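PDB 3UIF: sulfonate ABC transporter, periplasmic sulfonate-binding protein SsuA from Methylobacillus flagellatus, which probably binds sulfonates or related sulfate esters in the periplasm and delivers them to an ABC importer. Local coordinates for residues 36-41 / 222-227; 4-9 / 215-220. All blocks are in the same frame, centred on the assembly; numbering follows the deposited sequence.

Interaction 1: residues 36-41 / 222-227; sequences PEELRK and VTAYLK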
# COMPACT_ATOMS: atom_id res chain seq x y z
N PRO A 36 2.90 13.03 16.40
CA PRO A 36 3.28 14.45 16.34
C PRO A 36 3.90 14.92 17.64
O PRO A 36 5.01 15.48 17.63
CB PRO A 36 1.96 15.17 16.11
CG PRO A 36 1.10 14.17 15.41
CD PRO A 36 1.49 12.84 16.01
N GLU A 37 3.22 14.64 18.75
CA GLU A 37 3.66 15.05 20.08
C GLU A 37 5.04 14.53 20.47
O GLU A 37 5.85 15.28 21.01
CB GLU A 37 2.61 14.71 21.13
CG GLU A 37 3.03 14.99 22.57
CD GLU A 37 3.49 16.43 22.84
OE1 GLU A 37 3.16 17.37 22.06
OE2 GLU A 37 4.20 16.65 23.85
N GLU A 38 5.32 13.26 20.19
CA GLU A 38 6.62 12.65 20.50
C GLU A 38 7.78 13.27 19.71
O GLU A 38 8.91 13.39 20.22
CB GLU A 38 6.58 11.15 20.26
CG GLU A 38 5.82 10.37 21.32
CD GLU A 38 5.86 8.87 21.09
OE1 GLU A 38 6.11 8.46 19.92
OE2 GLU A 38 5.66 8.11 22.07
N LEU A 39 7.49 13.67 18.48
CA LEU A 39 8.48 14.38 17.67
C LEU A 39 8.71 15.79 18.16
O LEU A 39 9.83 16.30 18.06
CB LEU A 39 8.10 14.35 16.20
CG LEU A 39 8.43 12.95 15.64
CD1 LEU A 39 7.87 12.78 14.24
CD2 LEU A 39 9.93 12.70 15.67
N ARG A 40 7.65 16.40 18.69
CA ARG A 40 7.74 17.73 19.27
C ARG A 40 8.78 17.76 20.40
O ARG A 40 9.62 18.66 20.44
CB ARG A 40 6.36 18.20 19.72
CG ARG A 40 6.27 19.70 19.97
CD ARG A 40 4.82 20.18 20.06
NE ARG A 40 4.74 21.65 20.12
CZ ARG A 40 4.58 22.45 19.06
NH1 ARG A 40 4.48 21.94 17.83
NH2 ARG A 40 4.53 23.78 19.23
N LYS A 41 8.75 16.74 21.27
CA LYS A 41 9.76 16.58 22.34
C LYS A 41 11.20 16.53 21.81
O LYS A 41 12.14 16.96 22.48
CB LYS A 41 9.48 15.32 23.16
CG LYS A 41 8.17 15.40 23.94
CD LYS A 41 7.63 14.03 24.29
CE LYS A 41 6.38 14.14 25.16
NZ LYS A 41 6.17 12.93 26.01
N VAL A 222 11.48 7.80 12.02
CA VAL A 222 11.34 6.34 11.94
C VAL A 222 11.10 5.68 13.31
O VAL A 222 10.17 4.87 13.46
CB VAL A 222 12.53 5.68 11.22
CG1 VAL A 222 12.29 4.19 11.10
CG2 VAL A 222 12.74 6.31 9.84
N THR A 223 11.91 6.02 14.30
CA THR A 223 11.68 5.51 15.65
C THR A 223 10.26 5.85 16.11
O THR A 223 9.53 4.98 16.58
CB THR A 223 12.72 6.03 16.64
OG1 THR A 223 14.00 5.48 16.32
CG2 THR A 223 12.35 5.64 18.04
N ALA A 224 9.86 7.12 15.96
CA ALA A 224 8.53 7.56 16.38
C ALA A 224 7.42 6.82 15.63
O ALA A 224 6.45 6.38 16.23
CB ALA A 224 8.37 9.06 16.24
N TYR A 225 7.58 6.67 14.32
CA TYR A 225 6.68 5.90 13.49
C TYR A 225 6.46 4.48 13.99
O TYR A 225 5.33 4.05 14.20
CB TYR A 225 7.21 5.83 12.07
CG TYR A 225 6.31 5.06 11.13
CD1 TYR A 225 5.16 5.64 10.62
CD2 TYR A 225 6.64 3.77 10.73
CE1 TYR A 225 4.34 4.96 9.74
CE2 TYR A 225 5.84 3.06 9.85
CZ TYR A 225 4.68 3.66 9.37
OH TYR A 225 3.86 2.97 8.49
N LEU A 226 7.55 3.74 14.15
CA LEU A 226 7.47 2.36 14.64
C LEU A 226 6.80 2.24 16.02
O LEU A 226 6.12 1.24 16.30
CB LEU A 226 8.84 1.69 14.61
CG LEU A 226 9.40 1.51 13.21
CD1 LEU A 226 10.79 0.90 13.24
CD2 LEU A 226 8.47 0.68 12.33
N LYS A 227 6.99 3.24 16.88
CA LYS A 227 6.29 3.24 18.17
C LYS A 227 4.79 3.15 17.97
O LYS A 227 4.14 2.31 18.60
CB LYS A 227 6.65 4.47 18.99
CG LYS A 227 7.87 4.27 19.86
CD LYS A 227 8.43 5.60 20.31
CE LYS A 227 8.65 5.57 21.81
NZ LYS A 227 9.49 6.71 22.25
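L39 and A224 make the apolar half of this helix-helix contact. The branch carbon L39 CG lies 3.9 Å from A224 CB, and L39 CD2 is almost as near, so the alanine methyl sits against the CG-CD2 side of the leucine. L39 CG stands anti to its carbonyl carbon (chi1 -76°), which swings the branched end over to the second helix; the same side chain also touches I44, A220 and I221. The segments 36-41 and 222-227 run roughly antiparallel, at 148°, with their axes 9.8 Å apart at closest. They belong to helices 35-41 and 215-233, which pack beside each other in the lobe built on strand 6-17 of this two-lobed, periplasmic-binding-protein fold of type 2. The polar half is E38 with K227. The extended E38 chain meets the lysine slantwise, and its carboxylate rests against the lysine methylenes where the chains cross: E38 OE1 is 3.7 Å from K227 CD, E38 OE2 3.9 Å from K227 CE. The lysine chain bends at chi3 (130°), and K227 NZ ends 4.1 Å from E38 OE2, beyond a salt bridge, so the opposite charges probably attract without a direct bond. K227 also touches L317.

Interaction 2: residues 4-9 / 215-220; sequences DLKVVR and PEITQA
I217 faces the strand with two different carbons, each meeting a different side chain. Its CD1 reaches the aliphatic part of K6, 3.8 Å from K6 CD, and the two chains lie at a slant to each other. Its CG2 meets V8, with I217 CG2 and V8 CG2 4.0 Å apart and the two side chains passing in opposite directions. The split follows from the isoleucine's first torsion (chi1 -70°): CG1 stands beside the backbone N and carries CD1 to the lysine, while CG2 lies anti to that N and faces the valine. K6 and V8 are alternate residues of strand 6-17, so both project from one face of the sheet onto the first turn of helix 215-233. K6 and V8 pair through their backbones with strand 44-51, whose I44 also touches I217; F210 packs on I217 too. At the helix start, E216 folds back on its own backbone: I217 N donates to E216 OE1 at 3.0 Å, using the anti lone pair of that oxygen. K6 NZ lies 6.3 Å from E216 OE1, so charge attraction between them is probably weak, and what joins strand to helix here is carbon packing.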
# COMPACT_ATOMS: atom_id res chain seq x y z
N ASP A 4 12.17 26.52 19.62
CA ASP A 4 12.88 26.55 18.33
C ASP A 4 12.73 25.23 17.55
O ASP A 4 13.64 24.41 17.51
CB ASP A 4 14.36 26.90 18.52
CG ASP A 4 14.60 28.39 18.77
OD1 ASP A 4 15.75 28.76 19.10
OD2 ASP A 4 13.67 29.22 18.62
N LEU A 5 11.58 25.04 16.92
CA LEU A 5 11.28 23.76 16.28
C LEU A 5 11.79 23.63 14.83
O LEU A 5 11.89 24.62 14.10
CB LEU A 5 9.78 23.46 16.36
CG LEU A 5 9.20 23.43 17.79
CD1 LEU A 5 7.69 23.57 17.75
CD2 LEU A 5 9.61 22.18 18.57
N LYS A 6 12.15 22.40 14.44
CA LYS A 6 12.46 22.07 13.05
C LYS A 6 11.19 21.65 12.33
O LYS A 6 10.53 20.69 12.72
CB LYS A 6 13.48 20.92 13.00
CG LYS A 6 14.89 21.32 13.38
CD LYS A 6 15.54 20.30 14.31
CE LYS A 6 17.05 20.51 14.39
NZ LYS A 6 17.63 19.86 15.60
N VAL A 7 10.84 22.37 11.27
CA VAL A 7 9.66 22.01 10.49
C VAL A 7 10.00 20.87 9.55
O VAL A 7 10.91 20.97 8.74
CB VAL A 7 9.08 23.19 9.68
CG1 VAL A 7 8.09 22.68 8.63
CG2 VAL A 7 8.39 24.18 10.60
N VAL A 8 9.27 19.77 9.69
CA VAL A 8 9.42 18.66 8.78
C VAL A 8 8.09 18.45 8.08
O VAL A 8 7.06 18.22 8.71
CB VAL A 8 9.93 17.41 9.52
CG1 VAL A 8 9.92 16.19 8.61
CG2 VAL A 8 11.35 17.66 10.03
N ARG A 9 8.12 18.59 6.76
CA ARG A 9 6.93 18.45 5.94
C ARG A 9 6.73 17.00 5.57
O ARG A 9 7.62 16.36 5.01
CB ARG A 9 7.03 19.31 4.68
CG ARG A 9 6.23 20.61 4.74
CD ARG A 9 7.08 21.83 4.41
NE ARG A 9 8.32 21.51 3.68
CZ ARG A 9 9.31 22.37 3.42
NH1 ARG A 9 9.23 23.63 3.81
NH2 ARG A 9 10.39 21.95 2.76
N PRO A 215 20.39 12.76 9.04
CA PRO A 215 20.21 11.38 9.49
C PRO A 215 19.51 11.28 10.86
O PRO A 215 18.68 10.38 11.07
CB PRO A 215 21.64 10.84 9.57
CG PRO A 215 22.53 12.05 9.63
CD PRO A 215 21.82 13.09 8.82
N GLU A 216 19.86 12.20 11.77
CA GLU A 216 19.34 12.22 13.14
C GLU A 216 17.82 12.39 13.18
O GLU A 216 17.09 11.59 13.80
CB GLU A 216 20.00 13.35 13.94
CG GLU A 216 21.21 14.00 13.24
CD GLU A 216 20.84 15.14 12.27
OE1 GLU A 216 19.67 15.28 11.81
OE2 GLU A 216 21.75 15.93 11.96
N ILE A 217 17.35 13.43 12.50
CA ILE A 217 15.91 13.70 12.36
C ILE A 217 15.17 12.55 11.68
O ILE A 217 14.08 12.17 12.11
CB ILE A 217 15.65 15.02 11.59
CG1 ILE A 217 16.06 16.22 12.44
CG2 ILE A 217 14.19 15.12 11.15
CD1 ILE A 217 15.96 17.53 11.71
N THR A 218 15.77 12.01 10.61
CA THR A 218 15.16 10.91 9.87
C THR A 218 14.92 9.77 10.84
O THR A 218 13.85 9.17 10.86
CB THR A 218 16.03 10.44 8.69
OG1 THR A 218 16.24 11.52 7.77
CG2 THR A 218 15.36 9.27 7.94
N GLN A 219 15.92 9.51 11.68
CA GLN A 219 15.84 8.47 12.70
C GLN A 219 14.73 8.74 13.71
O GLN A 219 14.00 7.83 14.09
CB GLN A 219 17.18 8.34 13.43
CG GLN A 219 17.21 7.18 14.42
CD GLN A 219 17.04 5.84 13.73
OE1 GLN A 219 17.92 5.41 12.98
NE2 GLN A 219 15.90 5.18 13.99
N ALA A 220 14.60 9.99 14.13
CA ALA A 220 13.61 10.34 15.12
C ALA A 220 12.23 10.03 14.55
O ALA A 220 11.37 9.45 15.23
CB ALA A 220 13.75 11.79 15.52

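In the fold
Both contacts use helix 215-233, interaction 2 at its N-terminal turn and interaction 1 further along, with centres about 10 Å apart. Interaction 1 sets the helix beside helix 35-41, interaction 2 packs it on strand 6-17, so two helices and the sheet meet. They touch directly: L39 CD2 lies 3.6 Å from A220 O, and R40 packs on L5. Each has a buried apolar pair and an exposed lysine. Interaction 1 is partly buried, with E38 and K227 giving it a polar rim; interaction 2 is the more buried and almost wholly carbon. The lysines differ accordingly: K227 meets the carboxylate of E38, K6 the methyl CD1 of I217. Neither contact contains a cross-segment hydrogen bond.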